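Local atomic coordinates of isomerase/lactonizing enzyme (Agrobacterium tumefaciens, PDB entry 1RVK), a protein that is of unestablished function but, as a magnesium-binding member of the enolase superfamily, probably abstracts a proton alpha to a substrate carboxylate. Residues Pro119-Lys122 with Arg128-Val131; Ser241-Leu246 with Ala268-Ala273; Ala192-Val197 with Glu224-Asp229. All blocks are in the same frame, centred on the assembly; numbering follows the deposited sequence.

Interaction 1: residues Pro119-Lys122 with Arg128-Val131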
loop_
_atom_site.group_PDB
_atom_site.type_symbol
_atom_site.label_atom_id
_atom_site.label_comp_id
_atom_site.label_asym_id
_atom_site.label_seq_id
_atom_site.Cartn_x
_atom_site.Cartn_y
_atom_site.Cartn_z
ATOM N N PRO A 119 2.905 -17.080 -11.764
ATOM C CA PRO A 119 2.465 -15.945 -10.943
ATOM C C PRO A 119 3.700 -15.551 -10.129
ATOM O O PRO A 119 4.477 -16.422 -9.727
ATOM C CB PRO A 119 1.379 -16.550 -10.058
ATOM C CG PRO A 119 0.845 -17.691 -10.890
ATOM C CD PRO A 119 2.106 -18.283 -11.475
ATOM N N VAL A 120 3.894 -14.262 -9.886
ATOM C CA VAL A 120 5.073 -13.832 -9.141
ATOM C C VAL A 120 5.238 -14.492 -7.771
ATOM O O VAL A 120 6.346 -14.897 -7.413
ATOM C CB VAL A 120 5.106 -12.283 -8.998
ATOM C CG1 VAL A 120 6.104 -11.854 -7.913
ATOM C CG2 VAL A 120 5.510 -11.665 -10.335
ATOM N N TYR A 121 4.157 -14.634 -7.009
ATOM C CA TYR A 121 4.299 -15.243 -5.689
ATOM C C TYR A 121 4.732 -16.705 -5.759
ATOM O O TYR A 121 5.383 -17.201 -4.844
ATOM C CB TYR A 121 3.009 -15.082 -4.868
ATOM C CG TYR A 121 1.897 -16.073 -5.141
ATOM C CD1 TYR A 121 1.626 -17.109 -4.244
ATOM C CD2 TYR A 121 1.069 -15.932 -6.249
ATOM C CE1 TYR A 121 0.544 -17.973 -4.442
ATOM C CE2 TYR A 121 -0.008 -16.790 -6.459
ATOM C CZ TYR A 121 -0.269 -17.801 -5.552
ATOM O OH TYR A 121 -1.372 -18.609 -5.740
ATOM N N LYS A 122 4.388 -17.389 -6.850
ATOM C CA LYS A 122 4.785 -18.784 -7.026
ATOM C C LYS A 122 6.267 -18.863 -7.396
ATOM O O LYS A 122 6.943 -19.846 -7.080
ATOM C CB LYS A 122 3.940 -19.445 -8.120
ATOM C CG LYS A 122 2.490 -19.694 -7.729
ATOM C CD LYS A 122 2.352 -20.843 -6.735
ATOM C CE LYS A 122 0.883 -21.117 -6.437
ATOM N NZ LYS A 122 0.669 -22.286 -5.541
ATOM N N ARG A 128 0.740 -18.961 0.622
ATOM C CA ARG A 128 -0.720 -19.083 0.623
ATOM C C ARG A 128 -1.371 -18.554 -0.661
ATOM O O ARG A 128 -0.938 -17.542 -1.216
ATOM C CB ARG A 128 -1.297 -18.343 1.836
ATOM C CG ARG A 128 -0.798 -16.908 1.954
ATOM C CD ARG A 128 -1.149 -16.270 3.286
ATOM N NE ARG A 128 -0.271 -15.130 3.542
ATOM C CZ ARG A 128 -0.302 -14.379 4.638
ATOM N NH1 ARG A 128 -1.179 -14.632 5.602
ATOM N NH2 ARG A 128 0.568 -13.390 4.779
ATOM N N ASP A 129 -2.420 -19.236 -1.120
ATOM C CA ASP A 129 -3.123 -18.840 -2.336
ATOM C C ASP A 129 -4.260 -17.871 -2.054
ATOM O O ASP A 129 -4.782 -17.230 -2.966
ATOM C CB ASP A 129 -3.669 -20.071 -3.057
ATOM C CG ASP A 129 -2.584 -21.068 -3.393
ATOM O OD1 ASP A 129 -1.586 -20.665 -4.027
ATOM O OD2 ASP A 129 -2.730 -22.251 -3.023
ATOM N N LYS A 130 -4.652 -17.784 -0.788
ATOM C CA LYS A 130 -5.703 -16.866 -0.379
ATOM C C LYS A 130 -5.284 -16.285 0.958
ATOM O O LYS A 130 -4.507 -16.897 1.688
ATOM C CB LYS A 130 -7.055 -17.581 -0.257
ATOM C CG LYS A 130 -7.177 -18.546 0.909
ATOM C CD LYS A 130 -8.604 -19.080 0.999
ATOM C CE LYS A 130 -8.792 -19.983 2.209
ATOM N NZ LYS A 130 -10.180 -20.516 2.285
ATOM N N VAL A 131 -5.778 -15.095 1.272
ATOM C CA VAL A 131 -5.419 -14.453 2.525
ATOM C C VAL A 131 -6.515 -13.511 2.985
ATOM O O VAL A 131 -7.190 -12.880 2.167
ATOM C CB VAL A 131 -4.102 -13.652 2.385
ATOM C CG1 VAL A 131 -4.266 -12.545 1.355
ATOM C CG2 VAL A 131 -3.697 -13.073 3.734
#

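Interaction 2: residues Ser241-Leu246 with Ala268-Ala273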
loop_
_atom_site.group_PDB
_atom_site.type_symbol
_atom_site.label_atom_id
_atom_site.label_comp_id
_atom_site.label_asym_id
_atom_site.label_seq_id
_atom_site.Cartn_x
_atom_site.Cartn_y
_atom_site.Cartn_z
ATOM N N SER A 241 12.596 8.107 18.118
ATOM C CA SER A 241 12.525 8.202 19.572
ATOM C C SER A 241 11.111 8.357 20.108
ATOM O O SER A 241 10.795 7.845 21.178
ATOM C CB SER A 241 13.398 9.357 20.079
ATOM O OG SER A 241 14.764 8.978 20.103
ATOM N N SER A 242 10.264 9.075 19.377
ATOM C CA SER A 242 8.889 9.265 19.811
ATOM C C SER A 242 8.150 7.931 19.807
ATOM O O SER A 242 7.292 7.688 20.655
ATOM C CB SER A 242 8.176 10.259 18.897
ATOM O OG SER A 242 8.688 11.568 19.085
ATOM N N TYR A 243 8.488 7.066 18.858
ATOM C CA TYR A 243 7.840 5.764 18.779
ATOM C C TYR A 243 8.338 4.813 19.859
ATOM O O TYR A 243 7.576 3.986 20.364
ATOM C CB TYR A 243 8.025 5.160 17.387
ATOM C CG TYR A 243 7.010 5.694 16.411
ATOM C CD1 TYR A 243 7.142 6.970 15.857
ATOM C CD2 TYR A 243 5.864 4.958 16.107
ATOM C CE1 TYR A 243 6.150 7.500 15.027
ATOM C CE2 TYR A 243 4.870 5.478 15.283
ATOM C CZ TYR A 243 5.019 6.747 14.750
ATOM O OH TYR A 243 4.027 7.262 13.948
ATOM N N LYS A 244 9.613 4.926 20.219
ATOM C CA LYS A 244 10.153 4.087 21.283
ATOM C C LYS A 244 9.399 4.459 22.563
ATOM O O LYS A 244 8.966 3.592 23.332
ATOM C CB LYS A 244 11.651 4.354 21.462
ATOM C CG LYS A 244 12.485 4.003 20.240
ATOM C CD LYS A 244 13.908 4.549 20.332
ATOM C CE LYS A 244 14.709 3.888 21.446
ATOM N NZ LYS A 244 16.111 4.408 21.492
ATOM N N TRP A 245 9.224 5.762 22.770
ATOM C CA TRP A 245 8.529 6.279 23.945
ATOM C C TRP A 245 7.059 5.862 23.953
ATOM O O TRP A 245 6.553 5.358 24.956
ATOM C CB TRP A 245 8.612 7.811 23.972
ATOM C CG TRP A 245 7.812 8.455 25.077
ATOM C CD1 TRP A 245 8.199 8.638 26.377
ATOM C CD2 TRP A 245 6.474 8.961 24.984
ATOM N NE1 TRP A 245 7.182 9.227 27.097
ATOM C CE2 TRP A 245 6.113 9.435 26.265
ATOM C CE3 TRP A 245 5.546 9.061 23.938
ATOM C CZ2 TRP A 245 4.859 9.997 26.531
ATOM C CZ3 TRP A 245 4.297 9.623 24.204
ATOM C CH2 TRP A 245 3.968 10.082 25.489
ATOM N N LEU A 246 6.380 6.075 22.830
ATOM C CA LEU A 246 4.963 5.750 22.735
ATOM C C LEU A 246 4.705 4.262 22.954
ATOM O O LEU A 246 3.771 3.892 23.663
ATOM C CB LEU A 246 4.415 6.199 21.377
ATOM C CG LEU A 246 2.904 6.181 21.131
ATOM C CD1 LEU A 246 2.452 4.754 20.999
ATOM C CD2 LEU A 246 2.164 6.907 22.255
ATOM N N ALA A 268 15.162 -1.998 9.979
ATOM C CA ALA A 268 15.972 -2.747 10.934
ATOM C C ALA A 268 16.214 -1.901 12.179
ATOM O O ALA A 268 16.220 -2.413 13.299
ATOM C CB ALA A 268 17.305 -3.139 10.302
ATOM N N GLU A 269 16.410 -0.600 11.985
ATOM C CA GLU A 269 16.650 0.295 13.108
ATOM C C GLU A 269 15.429 0.358 14.020
ATOM O O GLU A 269 15.567 0.459 15.241
ATOM C CB GLU A 269 17.014 1.694 12.608
ATOM C CG GLU A 269 18.194 1.702 11.634
ATOM C CD GLU A 269 19.463 1.102 12.221
ATOM O OE1 GLU A 269 20.380 0.789 11.435
ATOM O OE2 GLU A 269 19.555 0.947 13.461
ATOM N N TRP A 270 14.235 0.296 13.432
ATOM C CA TRP A 270 13.017 0.326 14.230
ATOM C C TRP A 270 12.943 -0.920 15.106
ATOM O O TRP A 270 12.481 -0.860 16.241
ATOM C CB TRP A 270 11.779 0.436 13.329
ATOM C CG TRP A 270 11.480 1.857 12.939
ATOM C CD1 TRP A 270 12.313 2.723 12.287
ATOM C CD2 TRP A 270 10.285 2.592 13.227
ATOM N NE1 TRP A 270 11.711 3.956 12.159
ATOM C CE2 TRP A 270 10.466 3.901 12.727
ATOM C CE3 TRP A 270 9.079 2.271 13.860
ATOM C CZ2 TRP A 270 9.484 4.890 12.843
ATOM C CZ3 TRP A 270 8.102 3.255 13.973
ATOM C CH2 TRP A 270 8.312 4.548 13.465
ATOM N N ILE A 271 13.423 -2.047 14.590
ATOM C CA ILE A 271 13.414 -3.281 15.368
ATOM C C ILE A 271 14.461 -3.204 16.476
ATOM O O ILE A 271 14.184 -3.512 17.636
ATOM C CB ILE A 271 13.721 -4.515 14.478
ATOM C CG1 ILE A 271 12.571 -4.742 13.493
ATOM C CG2 ILE A 271 13.928 -5.752 15.346
ATOM C CD1 ILE A 271 12.786 -5.908 12.548
ATOM N N LYS A 272 15.662 -2.776 16.105
ATOM C CA LYS A 272 16.773 -2.671 17.044
ATOM C C LYS A 272 16.480 -1.739 18.217
ATOM O O LYS A 272 16.877 -2.017 19.356
ATOM C CB LYS A 272 18.024 -2.188 16.303
ATOM C CG LYS A 272 19.307 -2.200 17.129
ATOM C CD LYS A 272 19.627 -3.601 17.624
ATOM C CE LYS A 272 21.035 -3.691 18.190
ATOM N NZ LYS A 272 22.069 -3.568 17.126
ATOM N N ALA A 273 15.778 -0.643 17.944
ATOM C CA ALA A 273 15.461 0.334 18.979
ATOM C C ALA A 273 14.149 0.050 19.701
ATOM O O ALA A 273 13.804 0.747 20.652
ATOM C CB ALA A 273 15.423 1.731 18.374
#

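Interaction 3: residues Ala192-Val197 with Glu224-Asp229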
loop_
_atom_site.group_PDB
_atom_site.type_symbol
_atom_site.label_atom_id
_atom_site.label_comp_id
_atom_site.label_asym_id
_atom_site.label_seq_id
_atom_site.Cartn_x
_atom_site.Cartn_y
_atom_site.Cartn_z
ATOM N N ALA A 192 -17.710 4.119 18.078
ATOM C CA ALA A 192 -18.906 3.876 17.278
ATOM C C ALA A 192 -18.759 2.591 16.469
ATOM O O ALA A 192 -19.702 1.802 16.363
ATOM C CB ALA A 192 -19.160 5.055 16.347
ATOM N N VAL A 193 -17.578 2.375 15.898
ATOM C CA VAL A 193 -17.347 1.170 15.110
ATOM C C VAL A 193 -17.355 -0.079 15.991
ATOM O O VAL A 193 -17.958 -1.091 15.635
ATOM C CB VAL A 193 -16.010 1.244 14.341
ATOM C CG1 VAL A 193 -15.704 -0.108 13.696
ATOM C CG2 VAL A 193 -16.095 2.324 13.262
ATOM N N ARG A 194 -16.692 -0.011 17.140
ATOM C CA ARG A 194 -16.654 -1.154 18.044
ATOM C C ARG A 194 -18.071 -1.515 18.481
ATOM O O ARG A 194 -18.436 -2.688 18.533
ATOM C CB ARG A 194 -15.795 -0.844 19.277
ATOM C CG ARG A 194 -15.884 -1.906 20.373
ATOM C CD ARG A 194 -15.491 -3.284 19.850
ATOM N NE ARG A 194 -14.045 -3.432 19.734
ATOM C CZ ARG A 194 -13.439 -4.325 18.959
ATOM N NH1 ARG A 194 -14.150 -5.163 18.212
ATOM N NH2 ARG A 194 -12.114 -4.380 18.935
ATOM N N GLU A 195 -18.869 -0.499 18.788
ATOM C CA GLU A 195 -20.243 -0.722 19.220
ATOM C C GLU A 195 -21.070 -1.386 18.123
ATOM O O GLU A 195 -21.909 -2.244 18.396
ATOM C CB GLU A 195 -20.890 0.609 19.612
ATOM C CG GLU A 195 -22.334 0.486 20.074
ATOM C CD GLU A 195 -22.464 -0.223 21.408
ATOM O OE1 GLU A 195 -21.978 -1.367 21.531
ATOM O OE2 GLU A 195 -23.056 0.365 22.338
ATOM N N ALA A 196 -20.819 -0.993 16.878
ATOM C CA ALA A 196 -21.559 -1.526 15.740
ATOM C C ALA A 196 -21.195 -2.942 15.294
ATOM O O ALA A 196 -22.066 -3.697 14.862
ATOM C CB ALA A 196 -21.430 -0.574 14.556
ATOM N N VAL A 197 -19.924 -3.311 15.400
ATOM C CA VAL A 197 -19.496 -4.628 14.946
ATOM C C VAL A 197 -19.321 -5.694 16.022
ATOM O O VAL A 197 -19.240 -6.883 15.709
ATOM C CB VAL A 197 -18.178 -4.527 14.146
ATOM C CG1 VAL A 197 -18.351 -3.552 12.995
ATOM C CG2 VAL A 197 -17.043 -4.086 15.056
ATOM N N GLU A 224 -7.428 1.568 24.319
ATOM C CA GLU A 224 -7.338 0.441 25.240
ATOM C C GLU A 224 -8.685 -0.182 25.590
ATOM O O GLU A 224 -8.861 -1.394 25.480
ATOM C CB GLU A 224 -6.626 0.868 26.528
ATOM C CG GLU A 224 -5.290 0.172 26.763
ATOM C CD GLU A 224 -5.437 -1.326 26.990
ATOM O OE1 GLU A 224 -6.009 -2.012 26.115
ATOM O OE2 GLU A 224 -4.976 -1.819 28.042
ATOM N N LYS A 225 -9.635 0.646 26.013
ATOM C CA LYS A 225 -10.953 0.148 26.386
ATOM C C LYS A 225 -11.774 -0.386 25.214
ATOM O O LYS A 225 -12.808 -1.023 25.421
ATOM C CB LYS A 225 -11.747 1.238 27.116
ATOM C CG LYS A 225 -11.700 2.608 26.462
ATOM C CD LYS A 225 -10.463 3.391 26.881
ATOM C CE LYS A 225 -10.515 3.771 28.356
ATOM N NZ LYS A 225 -9.362 4.630 28.761
ATOM N N LEU A 226 -11.316 -0.140 23.990
ATOM C CA LEU A 226 -12.032 -0.609 22.805
ATOM C C LEU A 226 -11.462 -1.893 22.206
ATOM O O LEU A 226 -12.002 -2.424 21.239
ATOM C CB LEU A 226 -12.066 0.481 21.731
ATOM C CG LEU A 226 -12.900 1.731 22.022
ATOM C CD1 LEU A 226 -14.333 1.323 22.335
ATOM C CD2 LEU A 226 -12.310 2.492 23.187
ATOM N N GLY A 227 -10.364 -2.379 22.774
ATOM C CA GLY A 227 -9.764 -3.610 22.291
ATOM C C GLY A 227 -9.271 -3.624 20.855
ATOM O O GLY A 227 -9.414 -4.635 20.164
ATOM N N PHE A 228 -8.690 -2.517 20.401
ATOM C CA PHE A 228 -8.173 -2.440 19.037
ATOM C C PHE A 228 -6.881 -3.243 18.893
ATOM O O PHE A 228 -6.094 -3.337 19.836
ATOM C CB PHE A 228 -7.921 -0.981 18.633
ATOM C CG PHE A 228 -9.110 -0.304 18.004
ATOM C CD1 PHE A 228 -8.967 0.403 16.812
ATOM C CD2 PHE A 228 -10.370 -0.380 18.590
ATOM C CE1 PHE A 228 -10.066 1.027 16.206
ATOM C CE2 PHE A 228 -11.476 0.240 17.994
ATOM C CZ PHE A 228 -11.324 0.943 16.800
ATOM N N ASP A 229 -6.675 -3.809 17.704
ATOM C CA ASP A 229 -5.504 -4.627 17.399
ATOM C C ASP A 229 -4.212 -3.832 17.274
ATOM O O ASP A 229 -3.145 -4.318 17.643
ATOM C CB ASP A 229 -5.729 -5.408 16.105
ATOM C CG ASP A 229 -6.492 -6.696 16.325
ATOM O OD1 ASP A 229 -7.209 -6.806 17.342
ATOM O OD2 ASP A 229 -6.377 -7.598 15.466
HETATM O O HOH W 1 -9.577 -5.770 17.524
#

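Interaction 1: residues Pro119-Lys122 with Arg128-Val131
The ring of Y121 meets D129 at its edge, where OD1 of D129 lies near the ring plane, while one face is covered from within its own helix by K122, whose CG sits 3.9 Å above the centre of the Y121 ring. Backbone O of R128 approaches obliquely, 3.6 Å from Y121 CE1. Ring and carboxylate planes stand 72° apart. One face of the R128 guanidinium carries V131 CG2; its NH2 is hydrogen-bonded to O of C325 and its NE to O of V319.

The polar centre is D129 OD1, which accepts two hydrogen bonds. Y121 OH donates at 2.7 Å to D129 OD1, reaching it on the anti side and 20° out of the carboxylate plane. K122 NZ comes to the syn lone pair of D129 OD1 at 3.2 Å, a hydrogen bond that is also a salt bridge. The chain of K122 bends at chi2 (-73°) after its CG has covered the tyrosine ring, which carries the ammonium across to the same oxygen as the phenol. Two donors on one oxygen probably limit the turning of the carboxylate, and the nearby ammonium probably favours its ionised form.

The contact joins the short helix 120-124, with P119 as its N-cap, to the entrance of strand 130-137, the first strand of the barrel sheet in this enolase-superfamily fold, which pairs with 167-171. A buried tyrosine is thereby tied through its hydroxyl to an exposed lysine-aspartate pair. Helix 313-321 backs the junction: A320 touches the side chain of Y121, and H317 ND1 is hydrogen-bonded to Y121 N.

Interaction 2: residues Ser241-Leu246 with Ala268-Ala273
Y243 is the first residue of 241-246 to meet the other helix, and it does so with its ring. W270 places the far corner of its six-membered ring over one face of the tyrosine, CH2 of W270 standing 3.4 Å from CG of Y243 and offset toward the rim. CZ3 of W270 follows, 3.5 Å from CD2 of Y243. The ring planes are inclined at 51° with centroids 4.8 Å apart, a geometry that is neither a parallel stack nor a T-shaped pair. W270 reaches across because its CG lies beside the backbone N (chi1 -84°), and the length of the indole spans the gap between the helices. Y243 OH takes no part in this pairing and is hydrogen-bonded to the backbone O of M235.

Helices 240-249 and 263-272 are consecutive outer helices of the modified TIM barrel, (beta/alpha)7beta, of the enolase superfamily, with strand 254-256 between them in sequence. The aromatic pair lies on their inward side: Y243 also touches V254 of that strand, W270 touches P257, and the side chain of Y243 is about 9 Å from the bound magnesium ion.

One residue on, K244 makes the outer part of the contact, with its methylenes instead of its ammonium. CD of K244 packs 3.8 Å from A273 CB, and CE of K244 lies 3.4 Å from A273 O. The bend at chi3 (66°) brings CE to the alanine carbonyl. L240, just before 241-246, touches both W270 and A273.

Interaction 3: residues Ala192-Val197 with Glu224-Asp229
R194 meets L226 from its first side-chain atom: CB of R194 lies 4.0 Å from CD1 of L226, the two side chains sliding past each other in opposite directions. CG, anti to the backbone N (chi1 171°), stays beside the same methyl. Bends at chi2 and chi3 then turn the chain over to the carbonyl of L226, so CD passes 3.9 Å from L226 O before the guanidinium arrives edge-on.

NE of R194 donates to L226 O at 2.7 Å with an N-H...O angle of 153°, the donor tilted 17° from the carbonyl plane. NH2 of R194 donates to the same oxygen at 3.0 Å, more bent but in the carbonyl plane. The grip is side-on, with both nitrogens on one acceptor. NH2 of R194 also lies 3.0 Å from G227 O, and it donates to a water that is also placed to donate to D229 OD1, a carboxylate the arginine does not touch directly. The remaining nitrogen, NH1, is bonded to the backbone oxygens of G198 and I201, just beyond its own helix.

L226 and G227 lie in the turn that follows helix 213-224, where G227, with positive phi, makes the Schellman motif. Helix 183-197 is the preceding outer helix of the barrel, and strand 202-206 lies between the two in sequence; its L203 touches V193, R194 and F228.

One arginine therefore links backbone carbonyls in the connections that follow two consecutive barrel helices. The negative ends of those helices would probably favour the positive guanidinium there; with NE, NH1 and NH2 all donating, its plane probably has little freedom to turn.

Along the chain the order is interaction 1, interaction 3, interaction 2, with no overlap. Interaction 1 lies at the entrance to barrel strand 130-137; the other two join successive parts of the outer layer, helix 183-197 with the turn after 213-224, then helix 240-249 with 263-272. Centres are 32 Å apart between interaction 1 and each of the others and 26 Å between interactions 2 and 3; none touch. Strands 202-206, 230-232 and 254-256 run through the intervening sequence and belong to one sheet with 130-137. The magnesium ligands D206, E232 and E258 lie on or just after these strands, so interactions 2 and 3 join elements of the outer layer of the barrel that carries the metal site.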